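Local structure of mRNA export protein (Chaetomium thermophilum, 4WPM) at residues Gly26-Lys31 against Asp63-Trp68; Ser42-Leu47 against Val67-Asn72; Phe46-Ser51 against Ile55-Gly60; Arg81-Thr86 against Leu92-Thr97. The protein probably takes part in exporting mRNA from the nucleus to the cytoplasm, the chain here being the RNA recognition motif (RRM) domain of a longer protein. One frame throughout, in Å; residues are numbered along the deposited sequence.

Interaction 1: residues Gly26-Lys31 against Asp63-Trp68; sequences GLKNSK and DGDYVW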
loop_
_atom_site.group_PDB
_atom_site.type_symbol
_atom_site.label_atom_id
_atom_site.label_comp_id
_atom_site.label_asym_id
_atom_site.label_seq_id
_atom_site.Cartn_x
_atom_site.Cartn_y
_atom_site.Cartn_z
ATOM N N GLY A 26 2.928 -5.917 2.813
ATOM C CA GLY A 26 2.831 -7.366 2.741
ATOM C C GLY A 26 2.192 -8.024 3.951
ATOM O O GLY A 26 2.011 -9.242 3.972
ATOM N N LEU A 27 1.848 -7.232 4.962
ATOM C CA LEU A 27 1.226 -7.773 6.167
ATOM C C LEU A 27 -0.178 -8.285 5.865
ATOM O O LEU A 27 -0.630 -9.267 6.452
ATOM C CB LEU A 27 1.172 -6.719 7.276
ATOM C CG LEU A 27 0.604 -7.195 8.617
ATOM C CD1 LEU A 27 1.476 -8.284 9.228
ATOM C CD2 LEU A 27 0.448 -6.033 9.584
ATOM N N LYS A 28 -0.861 -7.611 4.945
ATOM C CA LYS A 28 -2.223 -7.975 4.571
ATOM C C LYS A 28 -2.264 -9.350 3.913
ATOM O O LYS A 28 -3.237 -10.091 4.059
ATOM C CB LYS A 28 -2.806 -6.927 3.623
ATOM C CG LYS A 28 -4.318 -6.967 3.491
ATOM C CD LYS A 28 -4.780 -6.130 2.310
ATOM C CE LYS A 28 -6.273 -5.855 2.359
ATOM N NZ LYS A 28 -6.742 -5.145 1.137
ATOM N N ASN A 29 -1.201 -9.684 3.187
ATOM C CA ASN A 29 -1.107 -10.966 2.500
ATOM C C ASN A 29 -0.687 -12.094 3.437
ATOM O O ASN A 29 -0.728 -13.267 3.065
ATOM C CB ASN A 29 -0.117 -10.869 1.338
ATOM C CG ASN A 29 -0.372 -9.665 0.454
ATOM O OD1 ASN A 29 0.536 -8.880 0.178
ATOM N ND2 ASN A 29 -1.612 -9.512 0.003
ATOM N N SER A 30 -0.285 -11.734 4.652
ATOM C CA SER A 30 0.254 -12.702 5.597
ATOM C C SER A 30 -0.843 -13.371 6.421
ATOM O O SER A 30 -1.998 -12.943 6.404
ATOM C CB SER A 30 1.256 -12.019 6.527
ATOM O OG SER A 30 0.617 -11.519 7.689
ATOM N N LYS A 31 -0.469 -14.423 7.140
ATOM C CA LYS A 31 -1.399 -15.142 8.002
ATOM C C LYS A 31 -1.759 -14.326 9.240
ATOM O O LYS A 31 -2.814 -14.527 9.842
ATOM C CB LYS A 31 -0.805 -16.487 8.419
ATOM C CG LYS A 31 -0.988 -17.582 7.383
ATOM C CD LYS A 31 0.267 -18.422 7.234
ATOM C CE LYS A 31 0.024 -19.640 6.361
ATOM N NZ LYS A 31 0.630 -20.870 6.940
ATOM N N ASP A 63 -2.214 1.576 8.208
ATOM C CA ASP A 63 -3.028 2.417 7.339
ATOM C C ASP A 63 -3.049 1.845 5.927
ATOM O O ASP A 63 -2.019 1.790 5.254
ATOM C CB ASP A 63 -2.493 3.850 7.320
ATOM C CG ASP A 63 -3.435 4.813 6.622
ATOM O OD1 ASP A 63 -4.352 5.336 7.290
ATOM O OD2 ASP A 63 -3.258 5.046 5.408
ATOM N N GLY A 64 -4.228 1.424 5.482
ATOM C CA GLY A 64 -4.355 0.750 4.205
ATOM C C GLY A 64 -3.647 -0.589 4.250
ATOM O O GLY A 64 -3.807 -1.352 5.203
ATOM N N ASP A 65 -2.859 -0.873 3.217
ATOM C CA ASP A 65 -2.095 -2.113 3.153
ATOM C C ASP A 65 -0.731 -1.948 3.817
ATOM O O ASP A 65 0.029 -2.911 3.935
ATOM C CB ASP A 65 -1.913 -2.564 1.702
ATOM C CG ASP A 65 -3.230 -2.773 0.985
ATOM O OD1 ASP A 65 -4.275 -2.859 1.666
ATOM O OD2 ASP A 65 -3.219 -2.866 -0.260
ATOM N N TYR A 66 -0.427 -0.728 4.254
ATOM C CA TYR A 66 0.893 -0.413 4.786
ATOM C C TYR A 66 0.938 -0.410 6.308
ATOM O O TYR A 66 -0.061 -0.132 6.975
ATOM C CB TYR A 66 1.355 0.956 4.280
ATOM C CG TYR A 66 1.789 0.976 2.835
ATOM C CD1 TYR A 66 3.046 0.521 2.464
ATOM C CD2 TYR A 66 0.948 1.459 1.842
ATOM C CE1 TYR A 66 3.452 0.541 1.144
ATOM C CE2 TYR A 66 1.345 1.482 0.519
ATOM C CZ TYR A 66 2.599 1.022 0.176
ATOM O OH TYR A 66 3.002 1.043 -1.139
ATOM N N VAL A 67 2.114 -0.727 6.842
ATOM C CA VAL A 67 2.424 -0.508 8.247
ATOM C C VAL A 67 3.464 0.601 8.346
ATOM O O VAL A 67 4.518 0.532 7.710
ATOM C CB VAL A 67 2.954 -1.786 8.931
ATOM C CG1 VAL A 67 3.409 -1.492 10.360
ATOM C CG2 VAL A 67 1.900 -2.876 8.921
ATOM N N TRP A 68 3.164 1.620 9.145
ATOM C CA TRP A 68 4.048 2.768 9.302
ATOM C C TRP A 68 4.778 2.669 10.633
ATOM O O TRP A 68 4.169 2.342 11.648
ATOM C CB TRP A 68 3.260 4.078 9.229
ATOM C CG TRP A 68 2.541 4.288 7.930
ATOM C CD1 TRP A 68 1.425 3.635 7.492
ATOM C CD2 TRP A 68 2.883 5.227 6.903
ATOM N NE1 TRP A 68 1.057 4.104 6.255
ATOM C CE2 TRP A 68 1.935 5.083 5.872
ATOM C CE3 TRP A 68 3.903 6.173 6.757
ATOM C CZ2 TRP A 68 1.976 5.849 4.709
ATOM C CZ3 TRP A 68 3.940 6.933 5.601
ATOM C CH2 TRP A 68 2.983 6.767 4.593
HETATM O O HOH W 1 0.157 -5.442 2.892
#

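Interaction 2: residues Ser42-Leu47 against Val67-Asn72; sequences SLLDFL and VWLKVN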
loop_
_atom_site.group_PDB
_atom_site.type_symbol
_atom_site.label_atom_id
_atom_site.label_comp_id
_atom_site.label_asym_id
_atom_site.label_seq_id
_atom_site.Cartn_x
_atom_site.Cartn_y
_atom_site.Cartn_z
ATOM N N SER A 42 2.396 -8.761 16.329
ATOM C CA SER A 42 3.184 -9.937 15.977
ATOM C C SER A 42 4.272 -9.583 14.966
ATOM O O SER A 42 5.367 -10.143 14.997
ATOM C CB SER A 42 2.282 -11.040 15.419
ATOM O OG SER A 42 1.711 -10.659 14.180
ATOM N N LEU A 43 3.962 -8.649 14.071
ATOM C CA LEU A 43 4.925 -8.190 13.076
ATOM C C LEU A 43 6.082 -7.440 13.726
ATOM O O LEU A 43 7.246 -7.734 13.458
ATOM C CB LEU A 43 4.240 -7.296 12.036
ATOM C CG LEU A 43 5.157 -6.547 11.065
ATOM C CD1 LEU A 43 5.905 -7.520 10.168
ATOM C CD2 LEU A 43 4.358 -5.557 10.234
ATOM N N LEU A 44 5.761 -6.466 14.572
ATOM C CA LEU A 44 6.791 -5.672 15.230
ATOM C C LEU A 44 7.645 -6.556 16.126
ATOM O O LEU A 44 8.854 -6.361 16.233
ATOM C CB LEU A 44 6.170 -4.532 16.042
ATOM C CG LEU A 44 5.236 -3.584 15.283
ATOM C CD1 LEU A 44 5.000 -2.312 16.087
ATOM C CD2 LEU A 44 5.758 -3.257 13.888
ATOM N N ASP A 45 7.012 -7.537 16.762
ATOM C CA ASP A 45 7.736 -8.496 17.584
ATOM C C ASP A 45 8.717 -9.280 16.720
ATOM O O ASP A 45 9.854 -9.523 17.119
ATOM C CB ASP A 45 6.766 -9.446 18.288
ATOM C CG ASP A 45 7.474 -10.445 19.181
ATOM O OD1 ASP A 45 7.785 -10.095 20.338
ATOM O OD2 ASP A 45 7.719 -11.582 18.725
ATOM N N PHE A 46 8.267 -9.668 15.530
ATOM C CA PHE A 46 9.109 -10.399 14.589
ATOM C C PHE A 46 10.288 -9.555 14.113
ATOM O O PHE A 46 11.411 -10.049 14.005
ATOM C CB PHE A 46 8.280 -10.863 13.389
ATOM C CG PHE A 46 9.105 -11.242 12.192
ATOM C CD1 PHE A 46 9.767 -12.457 12.144
ATOM C CD2 PHE A 46 9.216 -10.381 11.112
ATOM C CE1 PHE A 46 10.524 -12.806 11.043
ATOM C CE2 PHE A 46 9.973 -10.724 10.009
ATOM C CZ PHE A 46 10.628 -11.938 9.973
ATOM N N LEU A 47 10.029 -8.282 13.829
ATOM C CA LEU A 47 11.069 -7.376 13.351
ATOM C C LEU A 47 12.152 -7.153 14.401
ATOM O O LEU A 47 13.339 -7.103 14.079
ATOM C CB LEU A 47 10.461 -6.031 12.946
ATOM C CG LEU A 47 9.538 -6.034 11.724
ATOM C CD1 LEU A 47 8.863 -4.681 11.565
ATOM C CD2 LEU A 47 10.305 -6.399 10.462
ATOM N N VAL A 67 2.114 -0.727 6.842
ATOM C CA VAL A 67 2.424 -0.508 8.247
ATOM C C VAL A 67 3.464 0.601 8.346
ATOM O O VAL A 67 4.518 0.532 7.710
ATOM C CB VAL A 67 2.954 -1.786 8.931
ATOM C CG1 VAL A 67 3.409 -1.492 10.360
ATOM C CG2 VAL A 67 1.900 -2.876 8.921
ATOM N N TRP A 68 3.164 1.620 9.145
ATOM C CA TRP A 68 4.048 2.768 9.302
ATOM C C TRP A 68 4.778 2.669 10.633
ATOM O O TRP A 68 4.169 2.342 11.648
ATOM C CB TRP A 68 3.260 4.078 9.229
ATOM C CG TRP A 68 2.541 4.288 7.930
ATOM C CD1 TRP A 68 1.425 3.635 7.492
ATOM C CD2 TRP A 68 2.883 5.227 6.903
ATOM N NE1 TRP A 68 1.057 4.104 6.255
ATOM C CE2 TRP A 68 1.935 5.083 5.872
ATOM C CE3 TRP A 68 3.903 6.173 6.757
ATOM C CZ2 TRP A 68 1.976 5.849 4.709
ATOM C CZ3 TRP A 68 3.940 6.933 5.601
ATOM C CH2 TRP A 68 2.983 6.767 4.593
ATOM N N LEU A 69 6.081 2.936 10.619
ATOM C CA LEU A 69 6.885 2.925 11.838
ATOM C C LEU A 69 7.764 4.164 11.911
ATOM O O LEU A 69 8.382 4.560 10.923
ATOM C CB LEU A 69 7.755 1.669 11.909
ATOM C CG LEU A 69 7.016 0.332 11.943
ATOM C CD1 LEU A 69 8.006 -0.816 11.849
ATOM C CD2 LEU A 69 6.181 0.218 13.205
ATOM N N LYS A 70 7.809 4.770 13.095
ATOM C CA LYS A 70 8.678 5.909 13.351
ATOM C C LYS A 70 9.853 5.463 14.221
ATOM O O LYS A 70 9.660 5.038 15.361
ATOM C CB LYS A 70 7.880 7.029 14.023
ATOM C CG LYS A 70 8.311 8.432 13.638
ATOM C CD LYS A 70 7.299 9.458 14.126
ATOM C CE LYS A 70 7.589 10.844 13.576
ATOM N NZ LYS A 70 6.953 11.914 14.392
ATOM N N VAL A 71 11.063 5.557 13.675
ATOM C CA VAL A 71 12.260 5.039 14.338
ATOM C C VAL A 71 13.466 5.947 14.108
ATOM O O VAL A 71 13.458 6.777 13.198
ATOM C CB VAL A 71 12.605 3.617 13.841
ATOM C CG1 VAL A 71 11.464 2.654 14.137
ATOM C CG2 VAL A 71 12.923 3.629 12.347
ATOM N N ASN A 72 14.501 5.788 14.928
ATOM C CA ASN A 72 15.739 6.535 14.728
ATOM C C ASN A 72 16.501 5.982 13.527
ATOM O O ASN A 72 16.119 4.959 12.959
ATOM C CB ASN A 72 16.609 6.501 15.986
ATOM C CG ASN A 72 16.982 5.095 16.406
ATOM O OD1 ASN A 72 17.861 4.469 15.814
ATOM N ND2 ASN A 72 16.319 4.594 17.443
#

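Interaction 3: residues Phe46-Ser51 against Ile55-Gly60; sequences FLERKS and ITLGRG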
loop_
_atom_site.group_PDB
_atom_site.type_symbol
_atom_site.label_atom_id
_atom_site.label_comp_id
_atom_site.label_asym_id
_atom_site.label_seq_id
_atom_site.Cartn_x
_atom_site.Cartn_y
_atom_site.Cartn_z
ATOM N N PHE A 46 8.267 -9.668 15.530
ATOM C CA PHE A 46 9.109 -10.399 14.589
ATOM C C PHE A 46 10.288 -9.555 14.113
ATOM O O PHE A 46 11.411 -10.049 14.005
ATOM C CB PHE A 46 8.280 -10.863 13.389
ATOM C CG PHE A 46 9.105 -11.242 12.192
ATOM C CD1 PHE A 46 9.767 -12.457 12.144
ATOM C CD2 PHE A 46 9.216 -10.381 11.112
ATOM C CE1 PHE A 46 10.524 -12.806 11.043
ATOM C CE2 PHE A 46 9.973 -10.724 10.009
ATOM C CZ PHE A 46 10.628 -11.938 9.973
ATOM N N LEU A 47 10.029 -8.282 13.829
ATOM C CA LEU A 47 11.069 -7.376 13.351
ATOM C C LEU A 47 12.152 -7.153 14.401
ATOM O O LEU A 47 13.339 -7.103 14.079
ATOM C CB LEU A 47 10.461 -6.031 12.946
ATOM C CG LEU A 47 9.538 -6.034 11.724
ATOM C CD1 LEU A 47 8.863 -4.681 11.565
ATOM C CD2 LEU A 47 10.305 -6.399 10.462
ATOM N N GLU A 48 11.736 -7.014 15.656
ATOM C CA GLU A 48 12.673 -6.800 16.752
ATOM C C GLU A 48 13.624 -7.982 16.925
ATOM O O GLU A 48 14.828 -7.799 17.105
ATOM C CB GLU A 48 11.914 -6.548 18.057
ATOM C CG GLU A 48 11.191 -5.208 18.102
ATOM C CD GLU A 48 10.325 -5.046 19.338
ATOM O OE1 GLU A 48 9.915 -6.071 19.921
ATOM O OE2 GLU A 48 10.050 -3.889 19.723
ATOM N N ARG A 49 13.078 -9.192 16.870
ATOM C CA ARG A 49 13.876 -10.401 17.048
ATOM C C ARG A 49 14.808 -10.644 15.861
ATOM O O ARG A 49 15.959 -11.041 16.038
ATOM C CB ARG A 49 12.967 -11.615 17.253
ATOM C CG ARG A 49 12.102 -11.529 18.502
ATOM C CD ARG A 49 11.239 -12.767 18.679
ATOM N NE ARG A 49 10.230 -12.892 17.626
ATOM C CZ ARG A 49 10.173 -13.886 16.738
ATOM N NH1 ARG A 49 9.214 -13.895 15.823
ATOM N NH2 ARG A 49 11.059 -14.878 16.755
ATOM N N LYS A 50 14.304 -10.404 14.653
ATOM C CA LYS A 50 15.048 -10.698 13.429
ATOM C C LYS A 50 16.242 -9.768 13.239
ATOM O O LYS A 50 17.263 -10.164 12.677
ATOM C CB LYS A 50 14.125 -10.615 12.212
ATOM C CG LYS A 50 14.658 -11.330 10.977
ATOM C CD LYS A 50 14.747 -12.835 11.172
ATOM C CE LYS A 50 15.204 -13.528 9.899
ATOM N NZ LYS A 50 15.818 -14.855 10.179
ATOM N N SER A 51 16.100 -8.527 13.692
ATOM C CA SER A 51 17.143 -7.520 13.531
ATOM C C SER A 51 18.392 -7.900 14.325
ATOM O O SER A 51 19.513 -7.619 13.901
ATOM C CB SER A 51 16.637 -6.145 13.968
ATOM O OG SER A 51 16.429 -6.099 15.367
ATOM N N ILE A 55 16.235 -4.052 19.179
ATOM C CA ILE A 55 15.562 -2.799 18.888
ATOM C C ILE A 55 14.190 -2.751 19.544
ATOM O O ILE A 55 13.526 -3.775 19.707
ATOM C CB ILE A 55 15.426 -2.585 17.362
ATOM C CG1 ILE A 55 14.803 -1.215 17.074
ATOM C CG2 ILE A 55 14.590 -3.697 16.731
ATOM C CD1 ILE A 55 14.592 -0.920 15.618
ATOM N N THR A 56 13.795 -1.547 19.945
ATOM C CA THR A 56 12.478 -1.302 20.512
ATOM C C THR A 56 11.724 -0.362 19.580
ATOM O O THR A 56 12.161 0.761 19.329
ATOM C CB THR A 56 12.556 -0.697 21.924
ATOM O OG1 THR A 56 13.584 -1.356 22.676
ATOM C CG2 THR A 56 11.222 -0.853 22.641
ATOM N N LEU A 57 10.587 -0.834 19.076
ATOM C CA LEU A 57 9.773 -0.074 18.138
ATOM C C LEU A 57 8.640 0.609 18.890
ATOM O O LEU A 57 7.718 -0.042 19.384
ATOM C CB LEU A 57 9.214 -0.987 17.042
ATOM C CG LEU A 57 10.241 -1.631 16.106
ATOM C CD1 LEU A 57 9.564 -2.629 15.181
ATOM C CD2 LEU A 57 10.992 -0.583 15.296
ATOM N N GLY A 58 8.718 1.933 18.966
ATOM C CA GLY A 58 7.762 2.720 19.720
ATOM C C GLY A 58 6.445 2.944 19.005
ATOM O O GLY A 58 5.460 2.275 19.316
ATOM N N ARG A 59 6.419 3.861 18.043
ATOM C CA ARG A 59 5.166 4.222 17.386
ATOM C C ARG A 59 4.991 3.485 16.066
ATOM O O ARG A 59 5.863 3.523 15.197
ATOM C CB ARG A 59 5.126 5.737 17.149
ATOM C CG ARG A 59 3.927 6.242 16.355
ATOM C CD ARG A 59 3.025 7.119 17.204
ATOM N NE ARG A 59 1.932 7.689 16.417
ATOM C CZ ARG A 59 0.806 7.049 16.118
ATOM N NH1 ARG A 59 0.606 5.804 16.532
ATOM N NH2 ARG A 59 -0.127 7.655 15.397
ATOM N N GLY A 60 3.851 2.814 15.928
ATOM C CA GLY A 60 3.479 2.183 14.676
ATOM C C GLY A 60 1.977 2.160 14.461
ATOM O O GLY A 60 1.206 2.200 15.419
#

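Interaction 4: residues Arg81-Thr86 against Leu92-Thr97; sequences RLNGFT and LTIEET. With SO4 (sulfate ion), chain E; SO4 (sulfate ion), chain C.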
loop_
_atom_site.group_PDB
_atom_site.type_symbol
_atom_site.label_atom_id
_atom_site.label_comp_id
_atom_site.label_asym_id
_atom_site.label_seq_id
_atom_site.Cartn_x
_atom_site.Cartn_y
_atom_site.Cartn_z
ATOM N N ARG A 81 17.351 -4.062 6.257
ATOM C CA ARG A 81 17.975 -5.330 5.881
ATOM C C ARG A 81 16.941 -6.436 5.724
ATOM O O ARG A 81 17.128 -7.362 4.934
ATOM C CB ARG A 81 19.032 -5.766 6.903
ATOM C CG ARG A 81 20.410 -5.196 6.637
ATOM C CD ARG A 81 21.445 -5.699 7.636
ATOM N NE ARG A 81 22.698 -4.955 7.536
ATOM C CZ ARG A 81 23.833 -5.303 8.137
ATOM N NH1 ARG A 81 23.890 -6.393 8.889
ATOM N NH2 ARG A 81 24.918 -4.558 7.977
ATOM N N LEU A 82 15.853 -6.338 6.478
ATOM C CA LEU A 82 14.821 -7.365 6.460
ATOM C C LEU A 82 13.886 -7.209 5.261
ATOM O O LEU A 82 12.915 -7.951 5.128
ATOM C CB LEU A 82 14.018 -7.335 7.761
ATOM C CG LEU A 82 14.848 -7.432 9.046
ATOM C CD1 LEU A 82 13.949 -7.358 10.270
ATOM C CD2 LEU A 82 15.682 -8.708 9.066
ATOM N N ASN A 83 14.165 -6.233 4.402
ATOM C CA ASN A 83 13.372 -6.049 3.194
ATOM C C ASN A 83 13.457 -7.274 2.294
ATOM O O ASN A 83 14.548 -7.760 2.009
ATOM C CB ASN A 83 13.839 -4.812 2.426
ATOM C CG ASN A 83 13.094 -4.625 1.119
ATOM O OD1 ASN A 83 11.971 -4.120 1.096
ATOM N ND2 ASN A 83 13.713 -5.044 0.022
ATOM N N GLY A 84 12.304 -7.764 1.852
ATOM C CA GLY A 84 12.241 -8.906 0.956
ATOM C C GLY A 84 12.119 -10.233 1.683
ATOM O O GLY A 84 11.886 -11.269 1.060
ATOM N N PHE A 85 12.275 -10.204 3.003
ATOM C CA PHE A 85 12.111 -11.401 3.820
ATOM C C PHE A 85 10.644 -11.806 3.896
ATOM O O PHE A 85 9.752 -10.984 3.687
ATOM C CB PHE A 85 12.667 -11.177 5.228
ATOM C CG PHE A 85 14.148 -11.412 5.340
ATOM C CD1 PHE A 85 15.003 -11.041 4.315
ATOM C CD2 PHE A 85 14.684 -11.998 6.473
ATOM C CE1 PHE A 85 16.365 -11.256 4.417
ATOM C CE2 PHE A 85 16.044 -12.216 6.581
ATOM C CZ PHE A 85 16.885 -11.843 5.553
ATOM N N THR A 86 10.406 -13.079 4.196
ATOM C CA THR A 86 9.054 -13.607 4.310
ATOM C C THR A 86 8.622 -13.675 5.772
ATOM O O THR A 86 9.334 -14.228 6.612
ATOM C CB THR A 86 8.945 -15.011 3.683
ATOM O OG1 THR A 86 9.376 -14.965 2.318
ATOM C CG2 THR A 86 7.510 -15.522 3.743
ATOM N N LEU A 92 7.767 -9.332 2.607
ATOM C CA LEU A 92 7.744 -7.970 3.122
ATOM C C LEU A 92 8.551 -7.018 2.242
ATOM O O LEU A 92 9.677 -7.327 1.852
ATOM C CB LEU A 92 8.285 -7.927 4.554
ATOM C CG LEU A 92 7.456 -8.595 5.658
ATOM C CD1 LEU A 92 8.059 -8.282 7.018
ATOM C CD2 LEU A 92 5.991 -8.176 5.614
ATOM N N THR A 93 7.961 -5.867 1.934
ATOM C CA THR A 93 8.673 -4.787 1.259
ATOM C C THR A 93 8.841 -3.651 2.257
ATOM O O THR A 93 7.865 -2.999 2.634
ATOM C CB THR A 93 7.918 -4.285 0.013
ATOM O OG1 THR A 93 7.607 -5.392 -0.843
ATOM C CG2 THR A 93 8.755 -3.270 -0.754
ATOM N N ILE A 94 10.079 -3.418 2.681
ATOM C CA ILE A 94 10.363 -2.405 3.687
ATOM C C ILE A 94 11.115 -1.244 3.037
ATOM O O ILE A 94 12.149 -1.449 2.399
ATOM C CB ILE A 94 11.196 -2.999 4.844
ATOM C CG1 ILE A 94 10.588 -4.336 5.295
ATOM C CG2 ILE A 94 11.344 -1.981 5.974
ATOM C CD1 ILE A 94 11.310 -5.000 6.448
ATOM N N GLU A 95 10.592 -0.031 3.201
ATOM C CA GLU A 95 11.170 1.154 2.565
ATOM C C GLU A 95 11.165 2.380 3.474
ATOM O O GLU A 95 10.266 2.558 4.296
ATOM C CB GLU A 95 10.430 1.477 1.267
ATOM C CG GLU A 95 10.384 0.325 0.278
ATOM C CD GLU A 95 9.660 0.685 -1.005
ATOM O OE1 GLU A 95 8.745 1.534 -0.955
ATOM O OE2 GLU A 95 10.007 0.121 -2.064
ATOM N N GLU A 96 12.183 3.221 3.314
ATOM C CA GLU A 96 12.225 4.523 3.970
ATOM C C GLU A 96 11.499 5.547 3.102
ATOM O O GLU A 96 11.540 5.468 1.873
ATOM C CB GLU A 96 13.670 4.963 4.214
ATOM C CG GLU A 96 13.797 6.185 5.107
ATOM C CD GLU A 96 15.228 6.668 5.236
ATOM O OE1 GLU A 96 16.147 5.822 5.228
ATOM O OE2 GLU A 96 15.435 7.895 5.347
ATOM N N THR A 97 10.832 6.502 3.744
ATOM C CA THR A 97 10.055 7.510 3.030
ATOM C C THR A 97 10.054 8.850 3.756
ATOM O O THR A 97 10.174 8.901 4.981
ATOM C CB THR A 97 8.594 7.057 2.840
ATOM O OG1 THR A 97 7.896 8.004 2.022
ATOM C CG2 THR A 97 7.886 6.929 4.186
HETATM S S SO4 E . 22.880 -2.990 4.958
HETATM O O1 SO4 E . 23.882 -2.181 5.644
HETATM O O2 SO4 E . 23.024 -2.832 3.514
HETATM O O3 SO4 E . 23.063 -4.395 5.307
HETATM O O4 SO4 E . 21.550 -2.550 5.365
HETATM S S SO4 C . 9.526 8.388 -0.941
HETATM O O1 SO4 C . 9.319 9.062 -2.220
HETATM O O2 SO4 C . 10.731 7.568 -1.015
HETATM O O3 SO4 C . 9.678 9.386 0.114
HETATM O O4 SO4 C . 8.377 7.538 -0.643
#

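Interaction 1: residues Gly26-Lys31 against Asp63-Trp68
L27 and V67 make the apolar part of this contact: CD2 of L27 lies 3.5 Å from CG2 of V67, the two side chains meeting at a slant. In L27, CG stands anti to the backbone N (chi1 -177°), which carries CD2 to the valine. The charged part joins K28 to D65. The extended lysine brings NZ to 3.4 Å from OD1 of D65, a salt bridge whose hydrogen bond is weak, while its CD passes the same oxygen at 3.4 Å. Both groups have a stronger polar partner: on E96 of the second subunit, K28 NZ donates to the backbone O and D65 OD2 accepts from the backbone N. A water forms the third link: it accepts from G26 N (2.8 Å) and K28 N (3.2 Å) and donates to D65 O (2.7 Å), tying the backbones together. The type I turn from L27 to S30 is steadied by S30, whose OG donates to L27 O at 2.9 Å beside the S30 N bond to the same oxygen. This loop, following the first strand (20-25) of the RRM domain, packs on the start of strand 66-71, and L27 and V67 both touch L43 of helix 40-51 and I62 of strand 59-63.

Interaction 2: residues Ser42-Leu47 against Val67-Asn72
L69 reaches from its strand to two leucines of helix 42-47. Its CB points at the helix but is still 5.7 Å from CD2 of L44, so the contact is made further out. CG stands anti to the carbonyl carbon (chi1 -61°) and comes to 4.3 Å from that same L44 CD2. Beyond it the chain forks. CD1 lies between two helix residues, 3.9 Å from L44 CD2 and 4.0 Å from L47 CD1, meeting L47 tip to tip. Of the helix residues, CD2 touches L44, 3.6 Å from its CD2, and here the two side chains run past one another in opposite directions. With an alanine here both methyl ends are gone, and the tips of L44 and L47 would probably face a gap between helix and sheet. One step back along the strand face, V67 meets L43 end to end, CG2 lying 3.9 Å from L43 CD2; the valine thus serves the helix as well as the preceding turn. All these pairs are aliphatic, and the axes of helix 42-47 and strand 67-71 approach to 11.4 Å at a crossing angle of -51°, leaving the space between them to leucine and valine. This is the helix-on-sheet layer of the RRM fold. W68 points to the opposite sheet face, the one that binds RNA in canonical RRMs, and there it touches P102. On the helix side I24 of strand 20-25 adjoins both L47 and L69.

Interaction 3: residues Phe46-Ser51 against Ile55-Gly60
The carboxylate of E48 is the flat group that spans this contact. At its rim OE2 uses the anti lone pair, away from OE1, to accept from L57 N at 3.2 Å, and an N-H...O angle of 166° makes the bond nearly straight. I55 O stands well out of the carboxylate plane. The F46 ring has R49 NH1 of the same helix in plane at its edge. The E48 chain is extended beyond CG and crosses I55 at about a right angle, its CG 3.2 Å from I55 O. S51 turns its OG between the backbone N and the carbonyl carbon (chi1 69°), from where it donates to E48 O at 2.9 Å, above the carbonyl plane, and rests 3.3 Å from CG2 of the poorly ordered I55, a less certain contact. CD1 of L57 touches CB of L47 at 4.2 Å. This is the helix-to-strand connection of the RRM fold, helix 40-51 passing into strand 59-63, and L79 of helix 73-81 packs on both L47 and L57. An alanine in place of E48 would probably leave L57 N without this acceptor and the 55-57 backbone freer to shift. The chemistry thus joins one side-chain-to-backbone bond to aliphatic packing; L57 N-H would probably favour a charged carboxylate, while I55 O, 3.5 Å from E48 OE2 and not bonded to it, would work against it.

Interaction 4: residues Arg81-Thr86 against Leu92-Thr97
N83 and I94 form the tight end of this contact. In the asparagine CG lies anti to the backbone N (chi1 177°), and OD1 accepts from I94 N at 2.6 Å, the donor in the carbonyl plane and on a lone pair, with an N-H...O angle of 148°. The same OD1 sits 3.0 Å from I94 O, another acceptor, so the fit is close but not wholly favourable. Beside it CD1 of I94 reaches 3.8 Å from CB of L82; L82 also packs on L47 of helix 40-51. Two backbone bonds continue the pairing: G84 N to L92 O at 2.7 Å and L92 N to F85 O at 2.8 Å. The type II turn from L82 to F85 carries helix 73-81 into the short strand 86-87, in the connection before the last long strand of the RRM sheet; the angles of G84 (phi 92°) suit glycine there. The other side is looser. The F85 ring leads away from strand 93-97 toward K50, one face set against L82 CA. Far along the strand, T97 OG1 donates to a sulfate oxygen, O4, at 2.7 Å, and the sulfate modelled beside R81 lies too near NE for its position to be trusted.

In the fold
Interactions 1 and 2 are buried, interaction 2 wholly aliphatic and nearer the centre, whereas interactions 3 and 4 are partly buried and add backbone-directed polar bonds at the margins. Interactions 1 and 2 share V67 on strand 66-71, touched by the turn in one and by helix 40-51 in the other; L27 and L43 meet where they join. Interactions 2 and 3 share L47, using the same helix against the sheet and against the loop that follows it. L82 of interaction 4 packs on L47, bringing the connection after helix 73-81 onto that core. A salt bridge between segments occurs in interaction 1, where the second subunit also binds; interaction 4 reaches that subunit from strand 90-97.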